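Long-range contact in carboxylic ester hydrolase (PDB 7K4O), which is a fungal tannase, a serine esterase that probably splits the ester bonds of tannins to release gallic acid: residues 450-462 against 511-523. Residues are numbered along the deposited sequence; the frame is centred on the assembly and turned at random.
Sequences ALNEWYRLYTVPG and NQQLCAWPLRPLW. With NAG (2-acetamido-2-deoxy-beta-D-glucopyranose), chain B.
Arg520 reaches from the 511-523 segment to the strand 455-460 and ends on Thr459. From CB the chain leaves with CG anti to the carbonyl carbon, beside the backbone N; CG and CD serve as the arm, bent at chi2 (-53°) and again at chi3 (-56°), folding the guanidinium back over Pro521, whose CD lies over the centre of one face. NE forms a salt bridge with Asp267. Beyond CZ, NH1 donates to the carbonyl O of its neighbour Leu519 and to a water that also takes the N-H of Thr459 and donates to Cys515 O. NH2 donates a hydrogen bond to OG1 of Thr459 (2.8 Å) in the guanidinium plane, the two side chains crossing at nearly a right angle; Asp417 is a second partner of that hydroxyl.

Trp517 N gives a nearly straight bond to Leu457 O (2.8 Å), while its CB rests 4.0 Å from CB of Leu457, the two side chains running side by side. Farther along, ND2 of Asn452 donates to Trp517 O at 3.1 Å, and a water accepting from Leu457 N lies within hydrogen-bonding distance of Asn452 OD1 and Trp517 O. Ala516 CB touches CE2 of Tyr458 (3.7 Å) and NH2 of Arg456; the phenol OH is hydrogen-bonded to Pro495 O. Leu514 forks toward the strand's end, CD1 to Val460 CG2 (4.0 Å) and CD2 to Pro461 CD (3.6 Å).

Strand 511-514, tied through the Cys515-Cys532 disulfide to strand 529-533, crosses the outer side of 455-460 at an angle; the loop after it makes the direct backbone bond, flanking an edge strand of the alpha/beta-hydrolase fold.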
# COMPACT_ATOMS: atom_id res chain seq x y z
N ALA A 450 10.48 16.48 14.93
CA ALA A 450 9.48 17.43 14.41
C ALA A 450 8.51 16.68 13.49
O ALA A 450 7.26 16.82 13.65
CB ALA A 450 10.14 18.58 13.71
N LEU A 451 9.02 15.83 12.60
CA LEU A 451 8.12 15.08 11.69
C LEU A 451 7.26 14.06 12.46
O LEU A 451 6.07 13.88 12.15
CB LEU A 451 8.95 14.37 10.62
CG LEU A 451 8.12 13.66 9.54
CD1 LEU A 451 7.14 14.60 8.86
CD2 LEU A 451 9.06 13.06 8.49
N ASN A 452 7.85 13.41 13.45
CA ASN A 452 7.20 12.37 14.29
C ASN A 452 6.10 12.97 15.17
O ASN A 452 5.32 12.17 15.73
CB ASN A 452 8.23 11.55 15.09
CG ASN A 452 8.78 10.40 14.27
OD1 ASN A 452 8.14 9.95 13.31
ND2 ASN A 452 10.00 9.93 14.59
N GLU A 453 5.96 14.26 15.23
CA GLU A 453 4.76 14.86 15.89
C GLU A 453 3.49 14.56 15.06
O GLU A 453 2.38 14.63 15.63
CB GLU A 453 4.89 16.37 15.99
CG GLU A 453 5.97 16.89 16.96
CD GLU A 453 6.11 18.40 16.96
OE1 GLU A 453 7.03 18.91 17.62
OE2 GLU A 453 5.34 19.08 16.26
N TRP A 454 3.59 14.29 13.76
CA TRP A 454 2.37 14.21 12.92
C TRP A 454 2.44 13.14 11.82
O TRP A 454 1.40 12.80 11.26
CB TRP A 454 2.01 15.60 12.36
CG TRP A 454 3.08 16.17 11.48
CD1 TRP A 454 4.17 16.86 11.91
CD2 TRP A 454 3.18 16.08 10.04
NE1 TRP A 454 4.94 17.26 10.83
CE2 TRP A 454 4.37 16.76 9.68
CE3 TRP A 454 2.39 15.53 9.02
CZ2 TRP A 454 4.79 16.91 8.35
CZ3 TRP A 454 2.87 15.61 7.72
CH2 TRP A 454 4.01 16.30 7.41
N TYR A 455 3.58 12.58 11.48
CA TYR A 455 3.71 11.56 10.42
C TYR A 455 4.66 10.48 10.95
O TYR A 455 5.85 10.71 11.04
CB TYR A 455 4.22 12.16 9.09
CG TYR A 455 4.66 11.17 8.03
CD1 TYR A 455 4.27 9.83 8.05
CD2 TYR A 455 5.45 11.60 6.96
CE1 TYR A 455 4.71 8.93 7.06
CE2 TYR A 455 5.86 10.72 5.96
CZ TYR A 455 5.54 9.38 6.04
OH TYR A 455 5.97 8.50 5.10
N ARG A 456 4.09 9.37 11.37
CA ARG A 456 4.79 8.26 12.01
C ARG A 456 4.73 7.04 11.11
O ARG A 456 3.71 6.75 10.49
CB ARG A 456 4.21 8.01 13.42
CG ARG A 456 4.35 9.22 14.32
CD ARG A 456 3.66 9.08 15.69
NE ARG A 456 4.44 8.17 16.50
CZ ARG A 456 5.54 8.49 17.17
NH1 ARG A 456 6.01 9.73 17.19
NH2 ARG A 456 6.14 7.55 17.88
N LEU A 457 5.86 6.33 11.07
CA LEU A 457 6.10 5.19 10.18
C LEU A 457 6.51 3.98 11.02
O LEU A 457 7.40 4.11 11.90
CB LEU A 457 7.22 5.58 9.21
CG LEU A 457 7.77 4.44 8.36
CD1 LEU A 457 6.73 3.85 7.42
CD2 LEU A 457 8.98 4.96 7.58
N TYR A 458 5.93 2.84 10.70
CA TYR A 458 6.12 1.60 11.48
C TYR A 458 6.34 0.44 10.52
O TYR A 458 5.51 0.22 9.63
CB TYR A 458 4.92 1.32 12.39
CG TYR A 458 4.50 2.46 13.27
CD1 TYR A 458 3.63 3.42 12.77
CD2 TYR A 458 4.88 2.57 14.60
CE1 TYR A 458 3.18 4.47 13.54
CE2 TYR A 458 4.43 3.63 15.38
CZ TYR A 458 3.57 4.58 14.85
OH TYR A 458 3.10 5.66 15.58
N THR A 459 7.41 -0.34 10.69
CA THR A 459 7.51 -1.61 9.94
C THR A 459 6.86 -2.74 10.74
O THR A 459 6.76 -2.65 12.00
CB THR A 459 8.94 -1.93 9.49
OG1 THR A 459 9.75 -2.39 10.58
CG2 THR A 459 9.61 -0.74 8.81
N VAL A 460 6.39 -3.75 10.04
CA VAL A 460 5.64 -4.86 10.69
C VAL A 460 6.50 -6.13 10.58
O VAL A 460 6.60 -6.73 9.50
CB VAL A 460 4.25 -5.07 10.08
CG1 VAL A 460 3.44 -6.06 10.90
CG2 VAL A 460 3.52 -3.72 9.95
N PRO A 461 7.05 -6.61 11.72
CA PRO A 461 7.87 -7.83 11.71
C PRO A 461 7.22 -9.01 11.03
O PRO A 461 6.08 -9.35 11.28
CB PRO A 461 8.07 -8.14 13.21
CG PRO A 461 8.02 -6.81 13.87
CD PRO A 461 7.00 -6.00 13.06
N GLY A 462 7.99 -9.60 10.10
CA GLY A 462 7.59 -10.81 9.35
C GLY A 462 6.43 -10.68 8.38
O GLY A 462 6.15 -11.63 7.67
N ASN A 511 -1.26 -9.47 21.98
CA ASN A 511 -0.89 -8.08 21.70
C ASN A 511 0.61 -7.96 21.47
O ASN A 511 1.39 -8.66 22.11
CB ASN A 511 -1.33 -7.17 22.83
CG ASN A 511 -1.11 -5.71 22.48
OD1 ASN A 511 -0.15 -5.10 22.96
ND2 ASN A 511 -1.95 -5.17 21.59
N GLN A 512 0.99 -7.06 20.56
CA GLN A 512 2.38 -6.57 20.39
C GLN A 512 2.35 -5.09 20.01
O GLN A 512 1.29 -4.58 19.62
CB GLN A 512 3.11 -7.35 19.31
CG GLN A 512 3.66 -8.68 19.82
CD GLN A 512 4.60 -9.35 18.84
OE1 GLN A 512 5.36 -8.72 18.12
NE2 GLN A 512 4.51 -10.67 18.81
N GLN A 513 3.47 -4.45 20.24
CA GLN A 513 3.66 -3.04 19.90
C GLN A 513 4.69 -2.95 18.76
O GLN A 513 5.67 -3.70 18.77
CB GLN A 513 4.06 -2.27 21.13
CG GLN A 513 2.98 -2.25 22.23
CD GLN A 513 1.68 -1.66 21.71
OE1 GLN A 513 1.70 -0.59 21.12
NE2 GLN A 513 0.56 -2.32 21.97
N LEU A 514 4.51 -1.95 17.89
CA LEU A 514 5.49 -1.68 16.78
C LEU A 514 6.21 -0.38 17.03
O LEU A 514 5.59 0.67 17.32
CB LEU A 514 4.75 -1.68 15.45
CG LEU A 514 3.83 -2.83 15.11
CD1 LEU A 514 3.13 -2.58 13.78
CD2 LEU A 514 4.59 -4.15 15.05
N CYS A 515 7.55 -0.41 16.97
CA CYS A 515 8.44 0.76 17.11
C CYS A 515 8.23 1.74 15.94
O CYS A 515 8.02 1.28 14.80
CB CYS A 515 9.91 0.35 17.15
SG CYS A 515 10.28 -0.70 18.59
N ALA A 516 8.25 3.02 16.25
CA ALA A 516 8.17 4.13 15.29
C ALA A 516 9.56 4.41 14.77
O ALA A 516 10.49 4.66 15.57
CB ALA A 516 7.61 5.37 15.93
N TRP A 517 9.69 4.41 13.46
CA TRP A 517 10.91 4.86 12.76
C TRP A 517 11.34 6.18 13.35
O TRP A 517 10.52 7.06 13.61
CB TRP A 517 10.61 5.00 11.24
CG TRP A 517 11.81 5.41 10.45
CD1 TRP A 517 12.15 6.65 10.04
CD2 TRP A 517 12.91 4.55 10.08
NE1 TRP A 517 13.38 6.62 9.42
CE2 TRP A 517 13.87 5.35 9.46
CE3 TRP A 517 13.19 3.19 10.30
CZ2 TRP A 517 15.10 4.85 9.02
CZ3 TRP A 517 14.39 2.68 9.82
CH2 TRP A 517 15.32 3.51 9.23
N PRO A 518 12.64 6.46 13.56
CA PRO A 518 13.78 5.59 13.21
C PRO A 518 14.28 4.63 14.28
O PRO A 518 15.35 4.03 14.09
CB PRO A 518 14.87 6.64 12.96
CG PRO A 518 14.59 7.71 13.97
CD PRO A 518 13.07 7.76 14.04
N LEU A 519 13.48 4.42 15.32
CA LEU A 519 13.80 3.39 16.33
C LEU A 519 13.54 2.02 15.71
O LEU A 519 12.68 1.86 14.80
CB LEU A 519 12.95 3.63 17.59
CG LEU A 519 13.14 5.00 18.24
CD1 LEU A 519 12.16 5.16 19.40
CD2 LEU A 519 14.58 5.18 18.73
N ARG A 520 14.24 1.00 16.20
CA ARG A 520 14.04 -0.40 15.79
C ARG A 520 13.75 -1.27 17.01
O ARG A 520 14.21 -0.92 18.12
CB ARG A 520 15.28 -1.01 15.11
CG ARG A 520 15.93 -0.22 14.00
CD ARG A 520 15.00 0.19 12.89
NE ARG A 520 14.29 -0.89 12.25
CZ ARG A 520 12.95 -0.91 12.07
NH1 ARG A 520 12.19 0.09 12.51
NH2 ARG A 520 12.41 -1.91 11.45
N PRO A 521 13.05 -2.41 16.86
CA PRO A 521 12.72 -3.26 18.00
C PRO A 521 13.92 -4.10 18.44
O PRO A 521 14.66 -4.60 17.62
CB PRO A 521 11.61 -4.17 17.49
CG PRO A 521 11.84 -4.22 16.00
CD PRO A 521 12.34 -2.85 15.65
N LEU A 522 14.07 -4.25 19.74
CA LEU A 522 15.07 -5.20 20.30
C LEU A 522 14.47 -5.77 21.58
O LEU A 522 14.04 -4.98 22.45
CB LEU A 522 16.37 -4.44 20.55
CG LEU A 522 17.54 -5.32 21.01
CD1 LEU A 522 17.86 -6.32 19.92
CD2 LEU A 522 18.75 -4.45 21.36
N TRP A 523 14.35 -7.09 21.64
CA TRP A 523 13.84 -7.76 22.86
C TRP A 523 15.01 -8.10 23.79
O TRP A 523 16.09 -8.50 23.30
CB TRP A 523 13.02 -8.99 22.53
CG TRP A 523 11.80 -8.73 21.68
CD1 TRP A 523 11.78 -8.48 20.33
CD2 TRP A 523 10.42 -8.80 22.08
NE1 TRP A 523 10.49 -8.37 19.88
CE2 TRP A 523 9.64 -8.54 20.93
CE3 TRP A 523 9.77 -9.01 23.29
CZ2 TRP A 523 8.24 -8.50 20.97
CZ3 TRP A 523 8.39 -8.98 23.33
CH2 TRP A 523 7.62 -8.71 22.19
C1 NAG B . -4.78 -3.02 20.69
C2 NAG B . -6.17 -2.52 20.95
C3 NAG B . -6.84 -3.40 22.01
C4 NAG B . -6.80 -4.86 21.57
C5 NAG B . -5.35 -5.23 21.29
C6 NAG B . -5.17 -6.66 20.78
C7 NAG B . -6.62 -0.19 20.65
C8 NAG B . -6.58 1.23 21.01
N2 NAG B . -6.10 -1.17 21.39
O3 NAG B . -8.21 -3.00 22.14
O4 NAG B . -7.30 -5.64 22.69
O5 NAG B . -4.85 -4.35 20.28
O6 NAG B . -3.83 -6.91 20.49
O7 NAG B . -7.20 -0.40 19.63
O HOH W 1 7.91 7.35 12.76
O HOH W 2 9.32 -0.12 12.85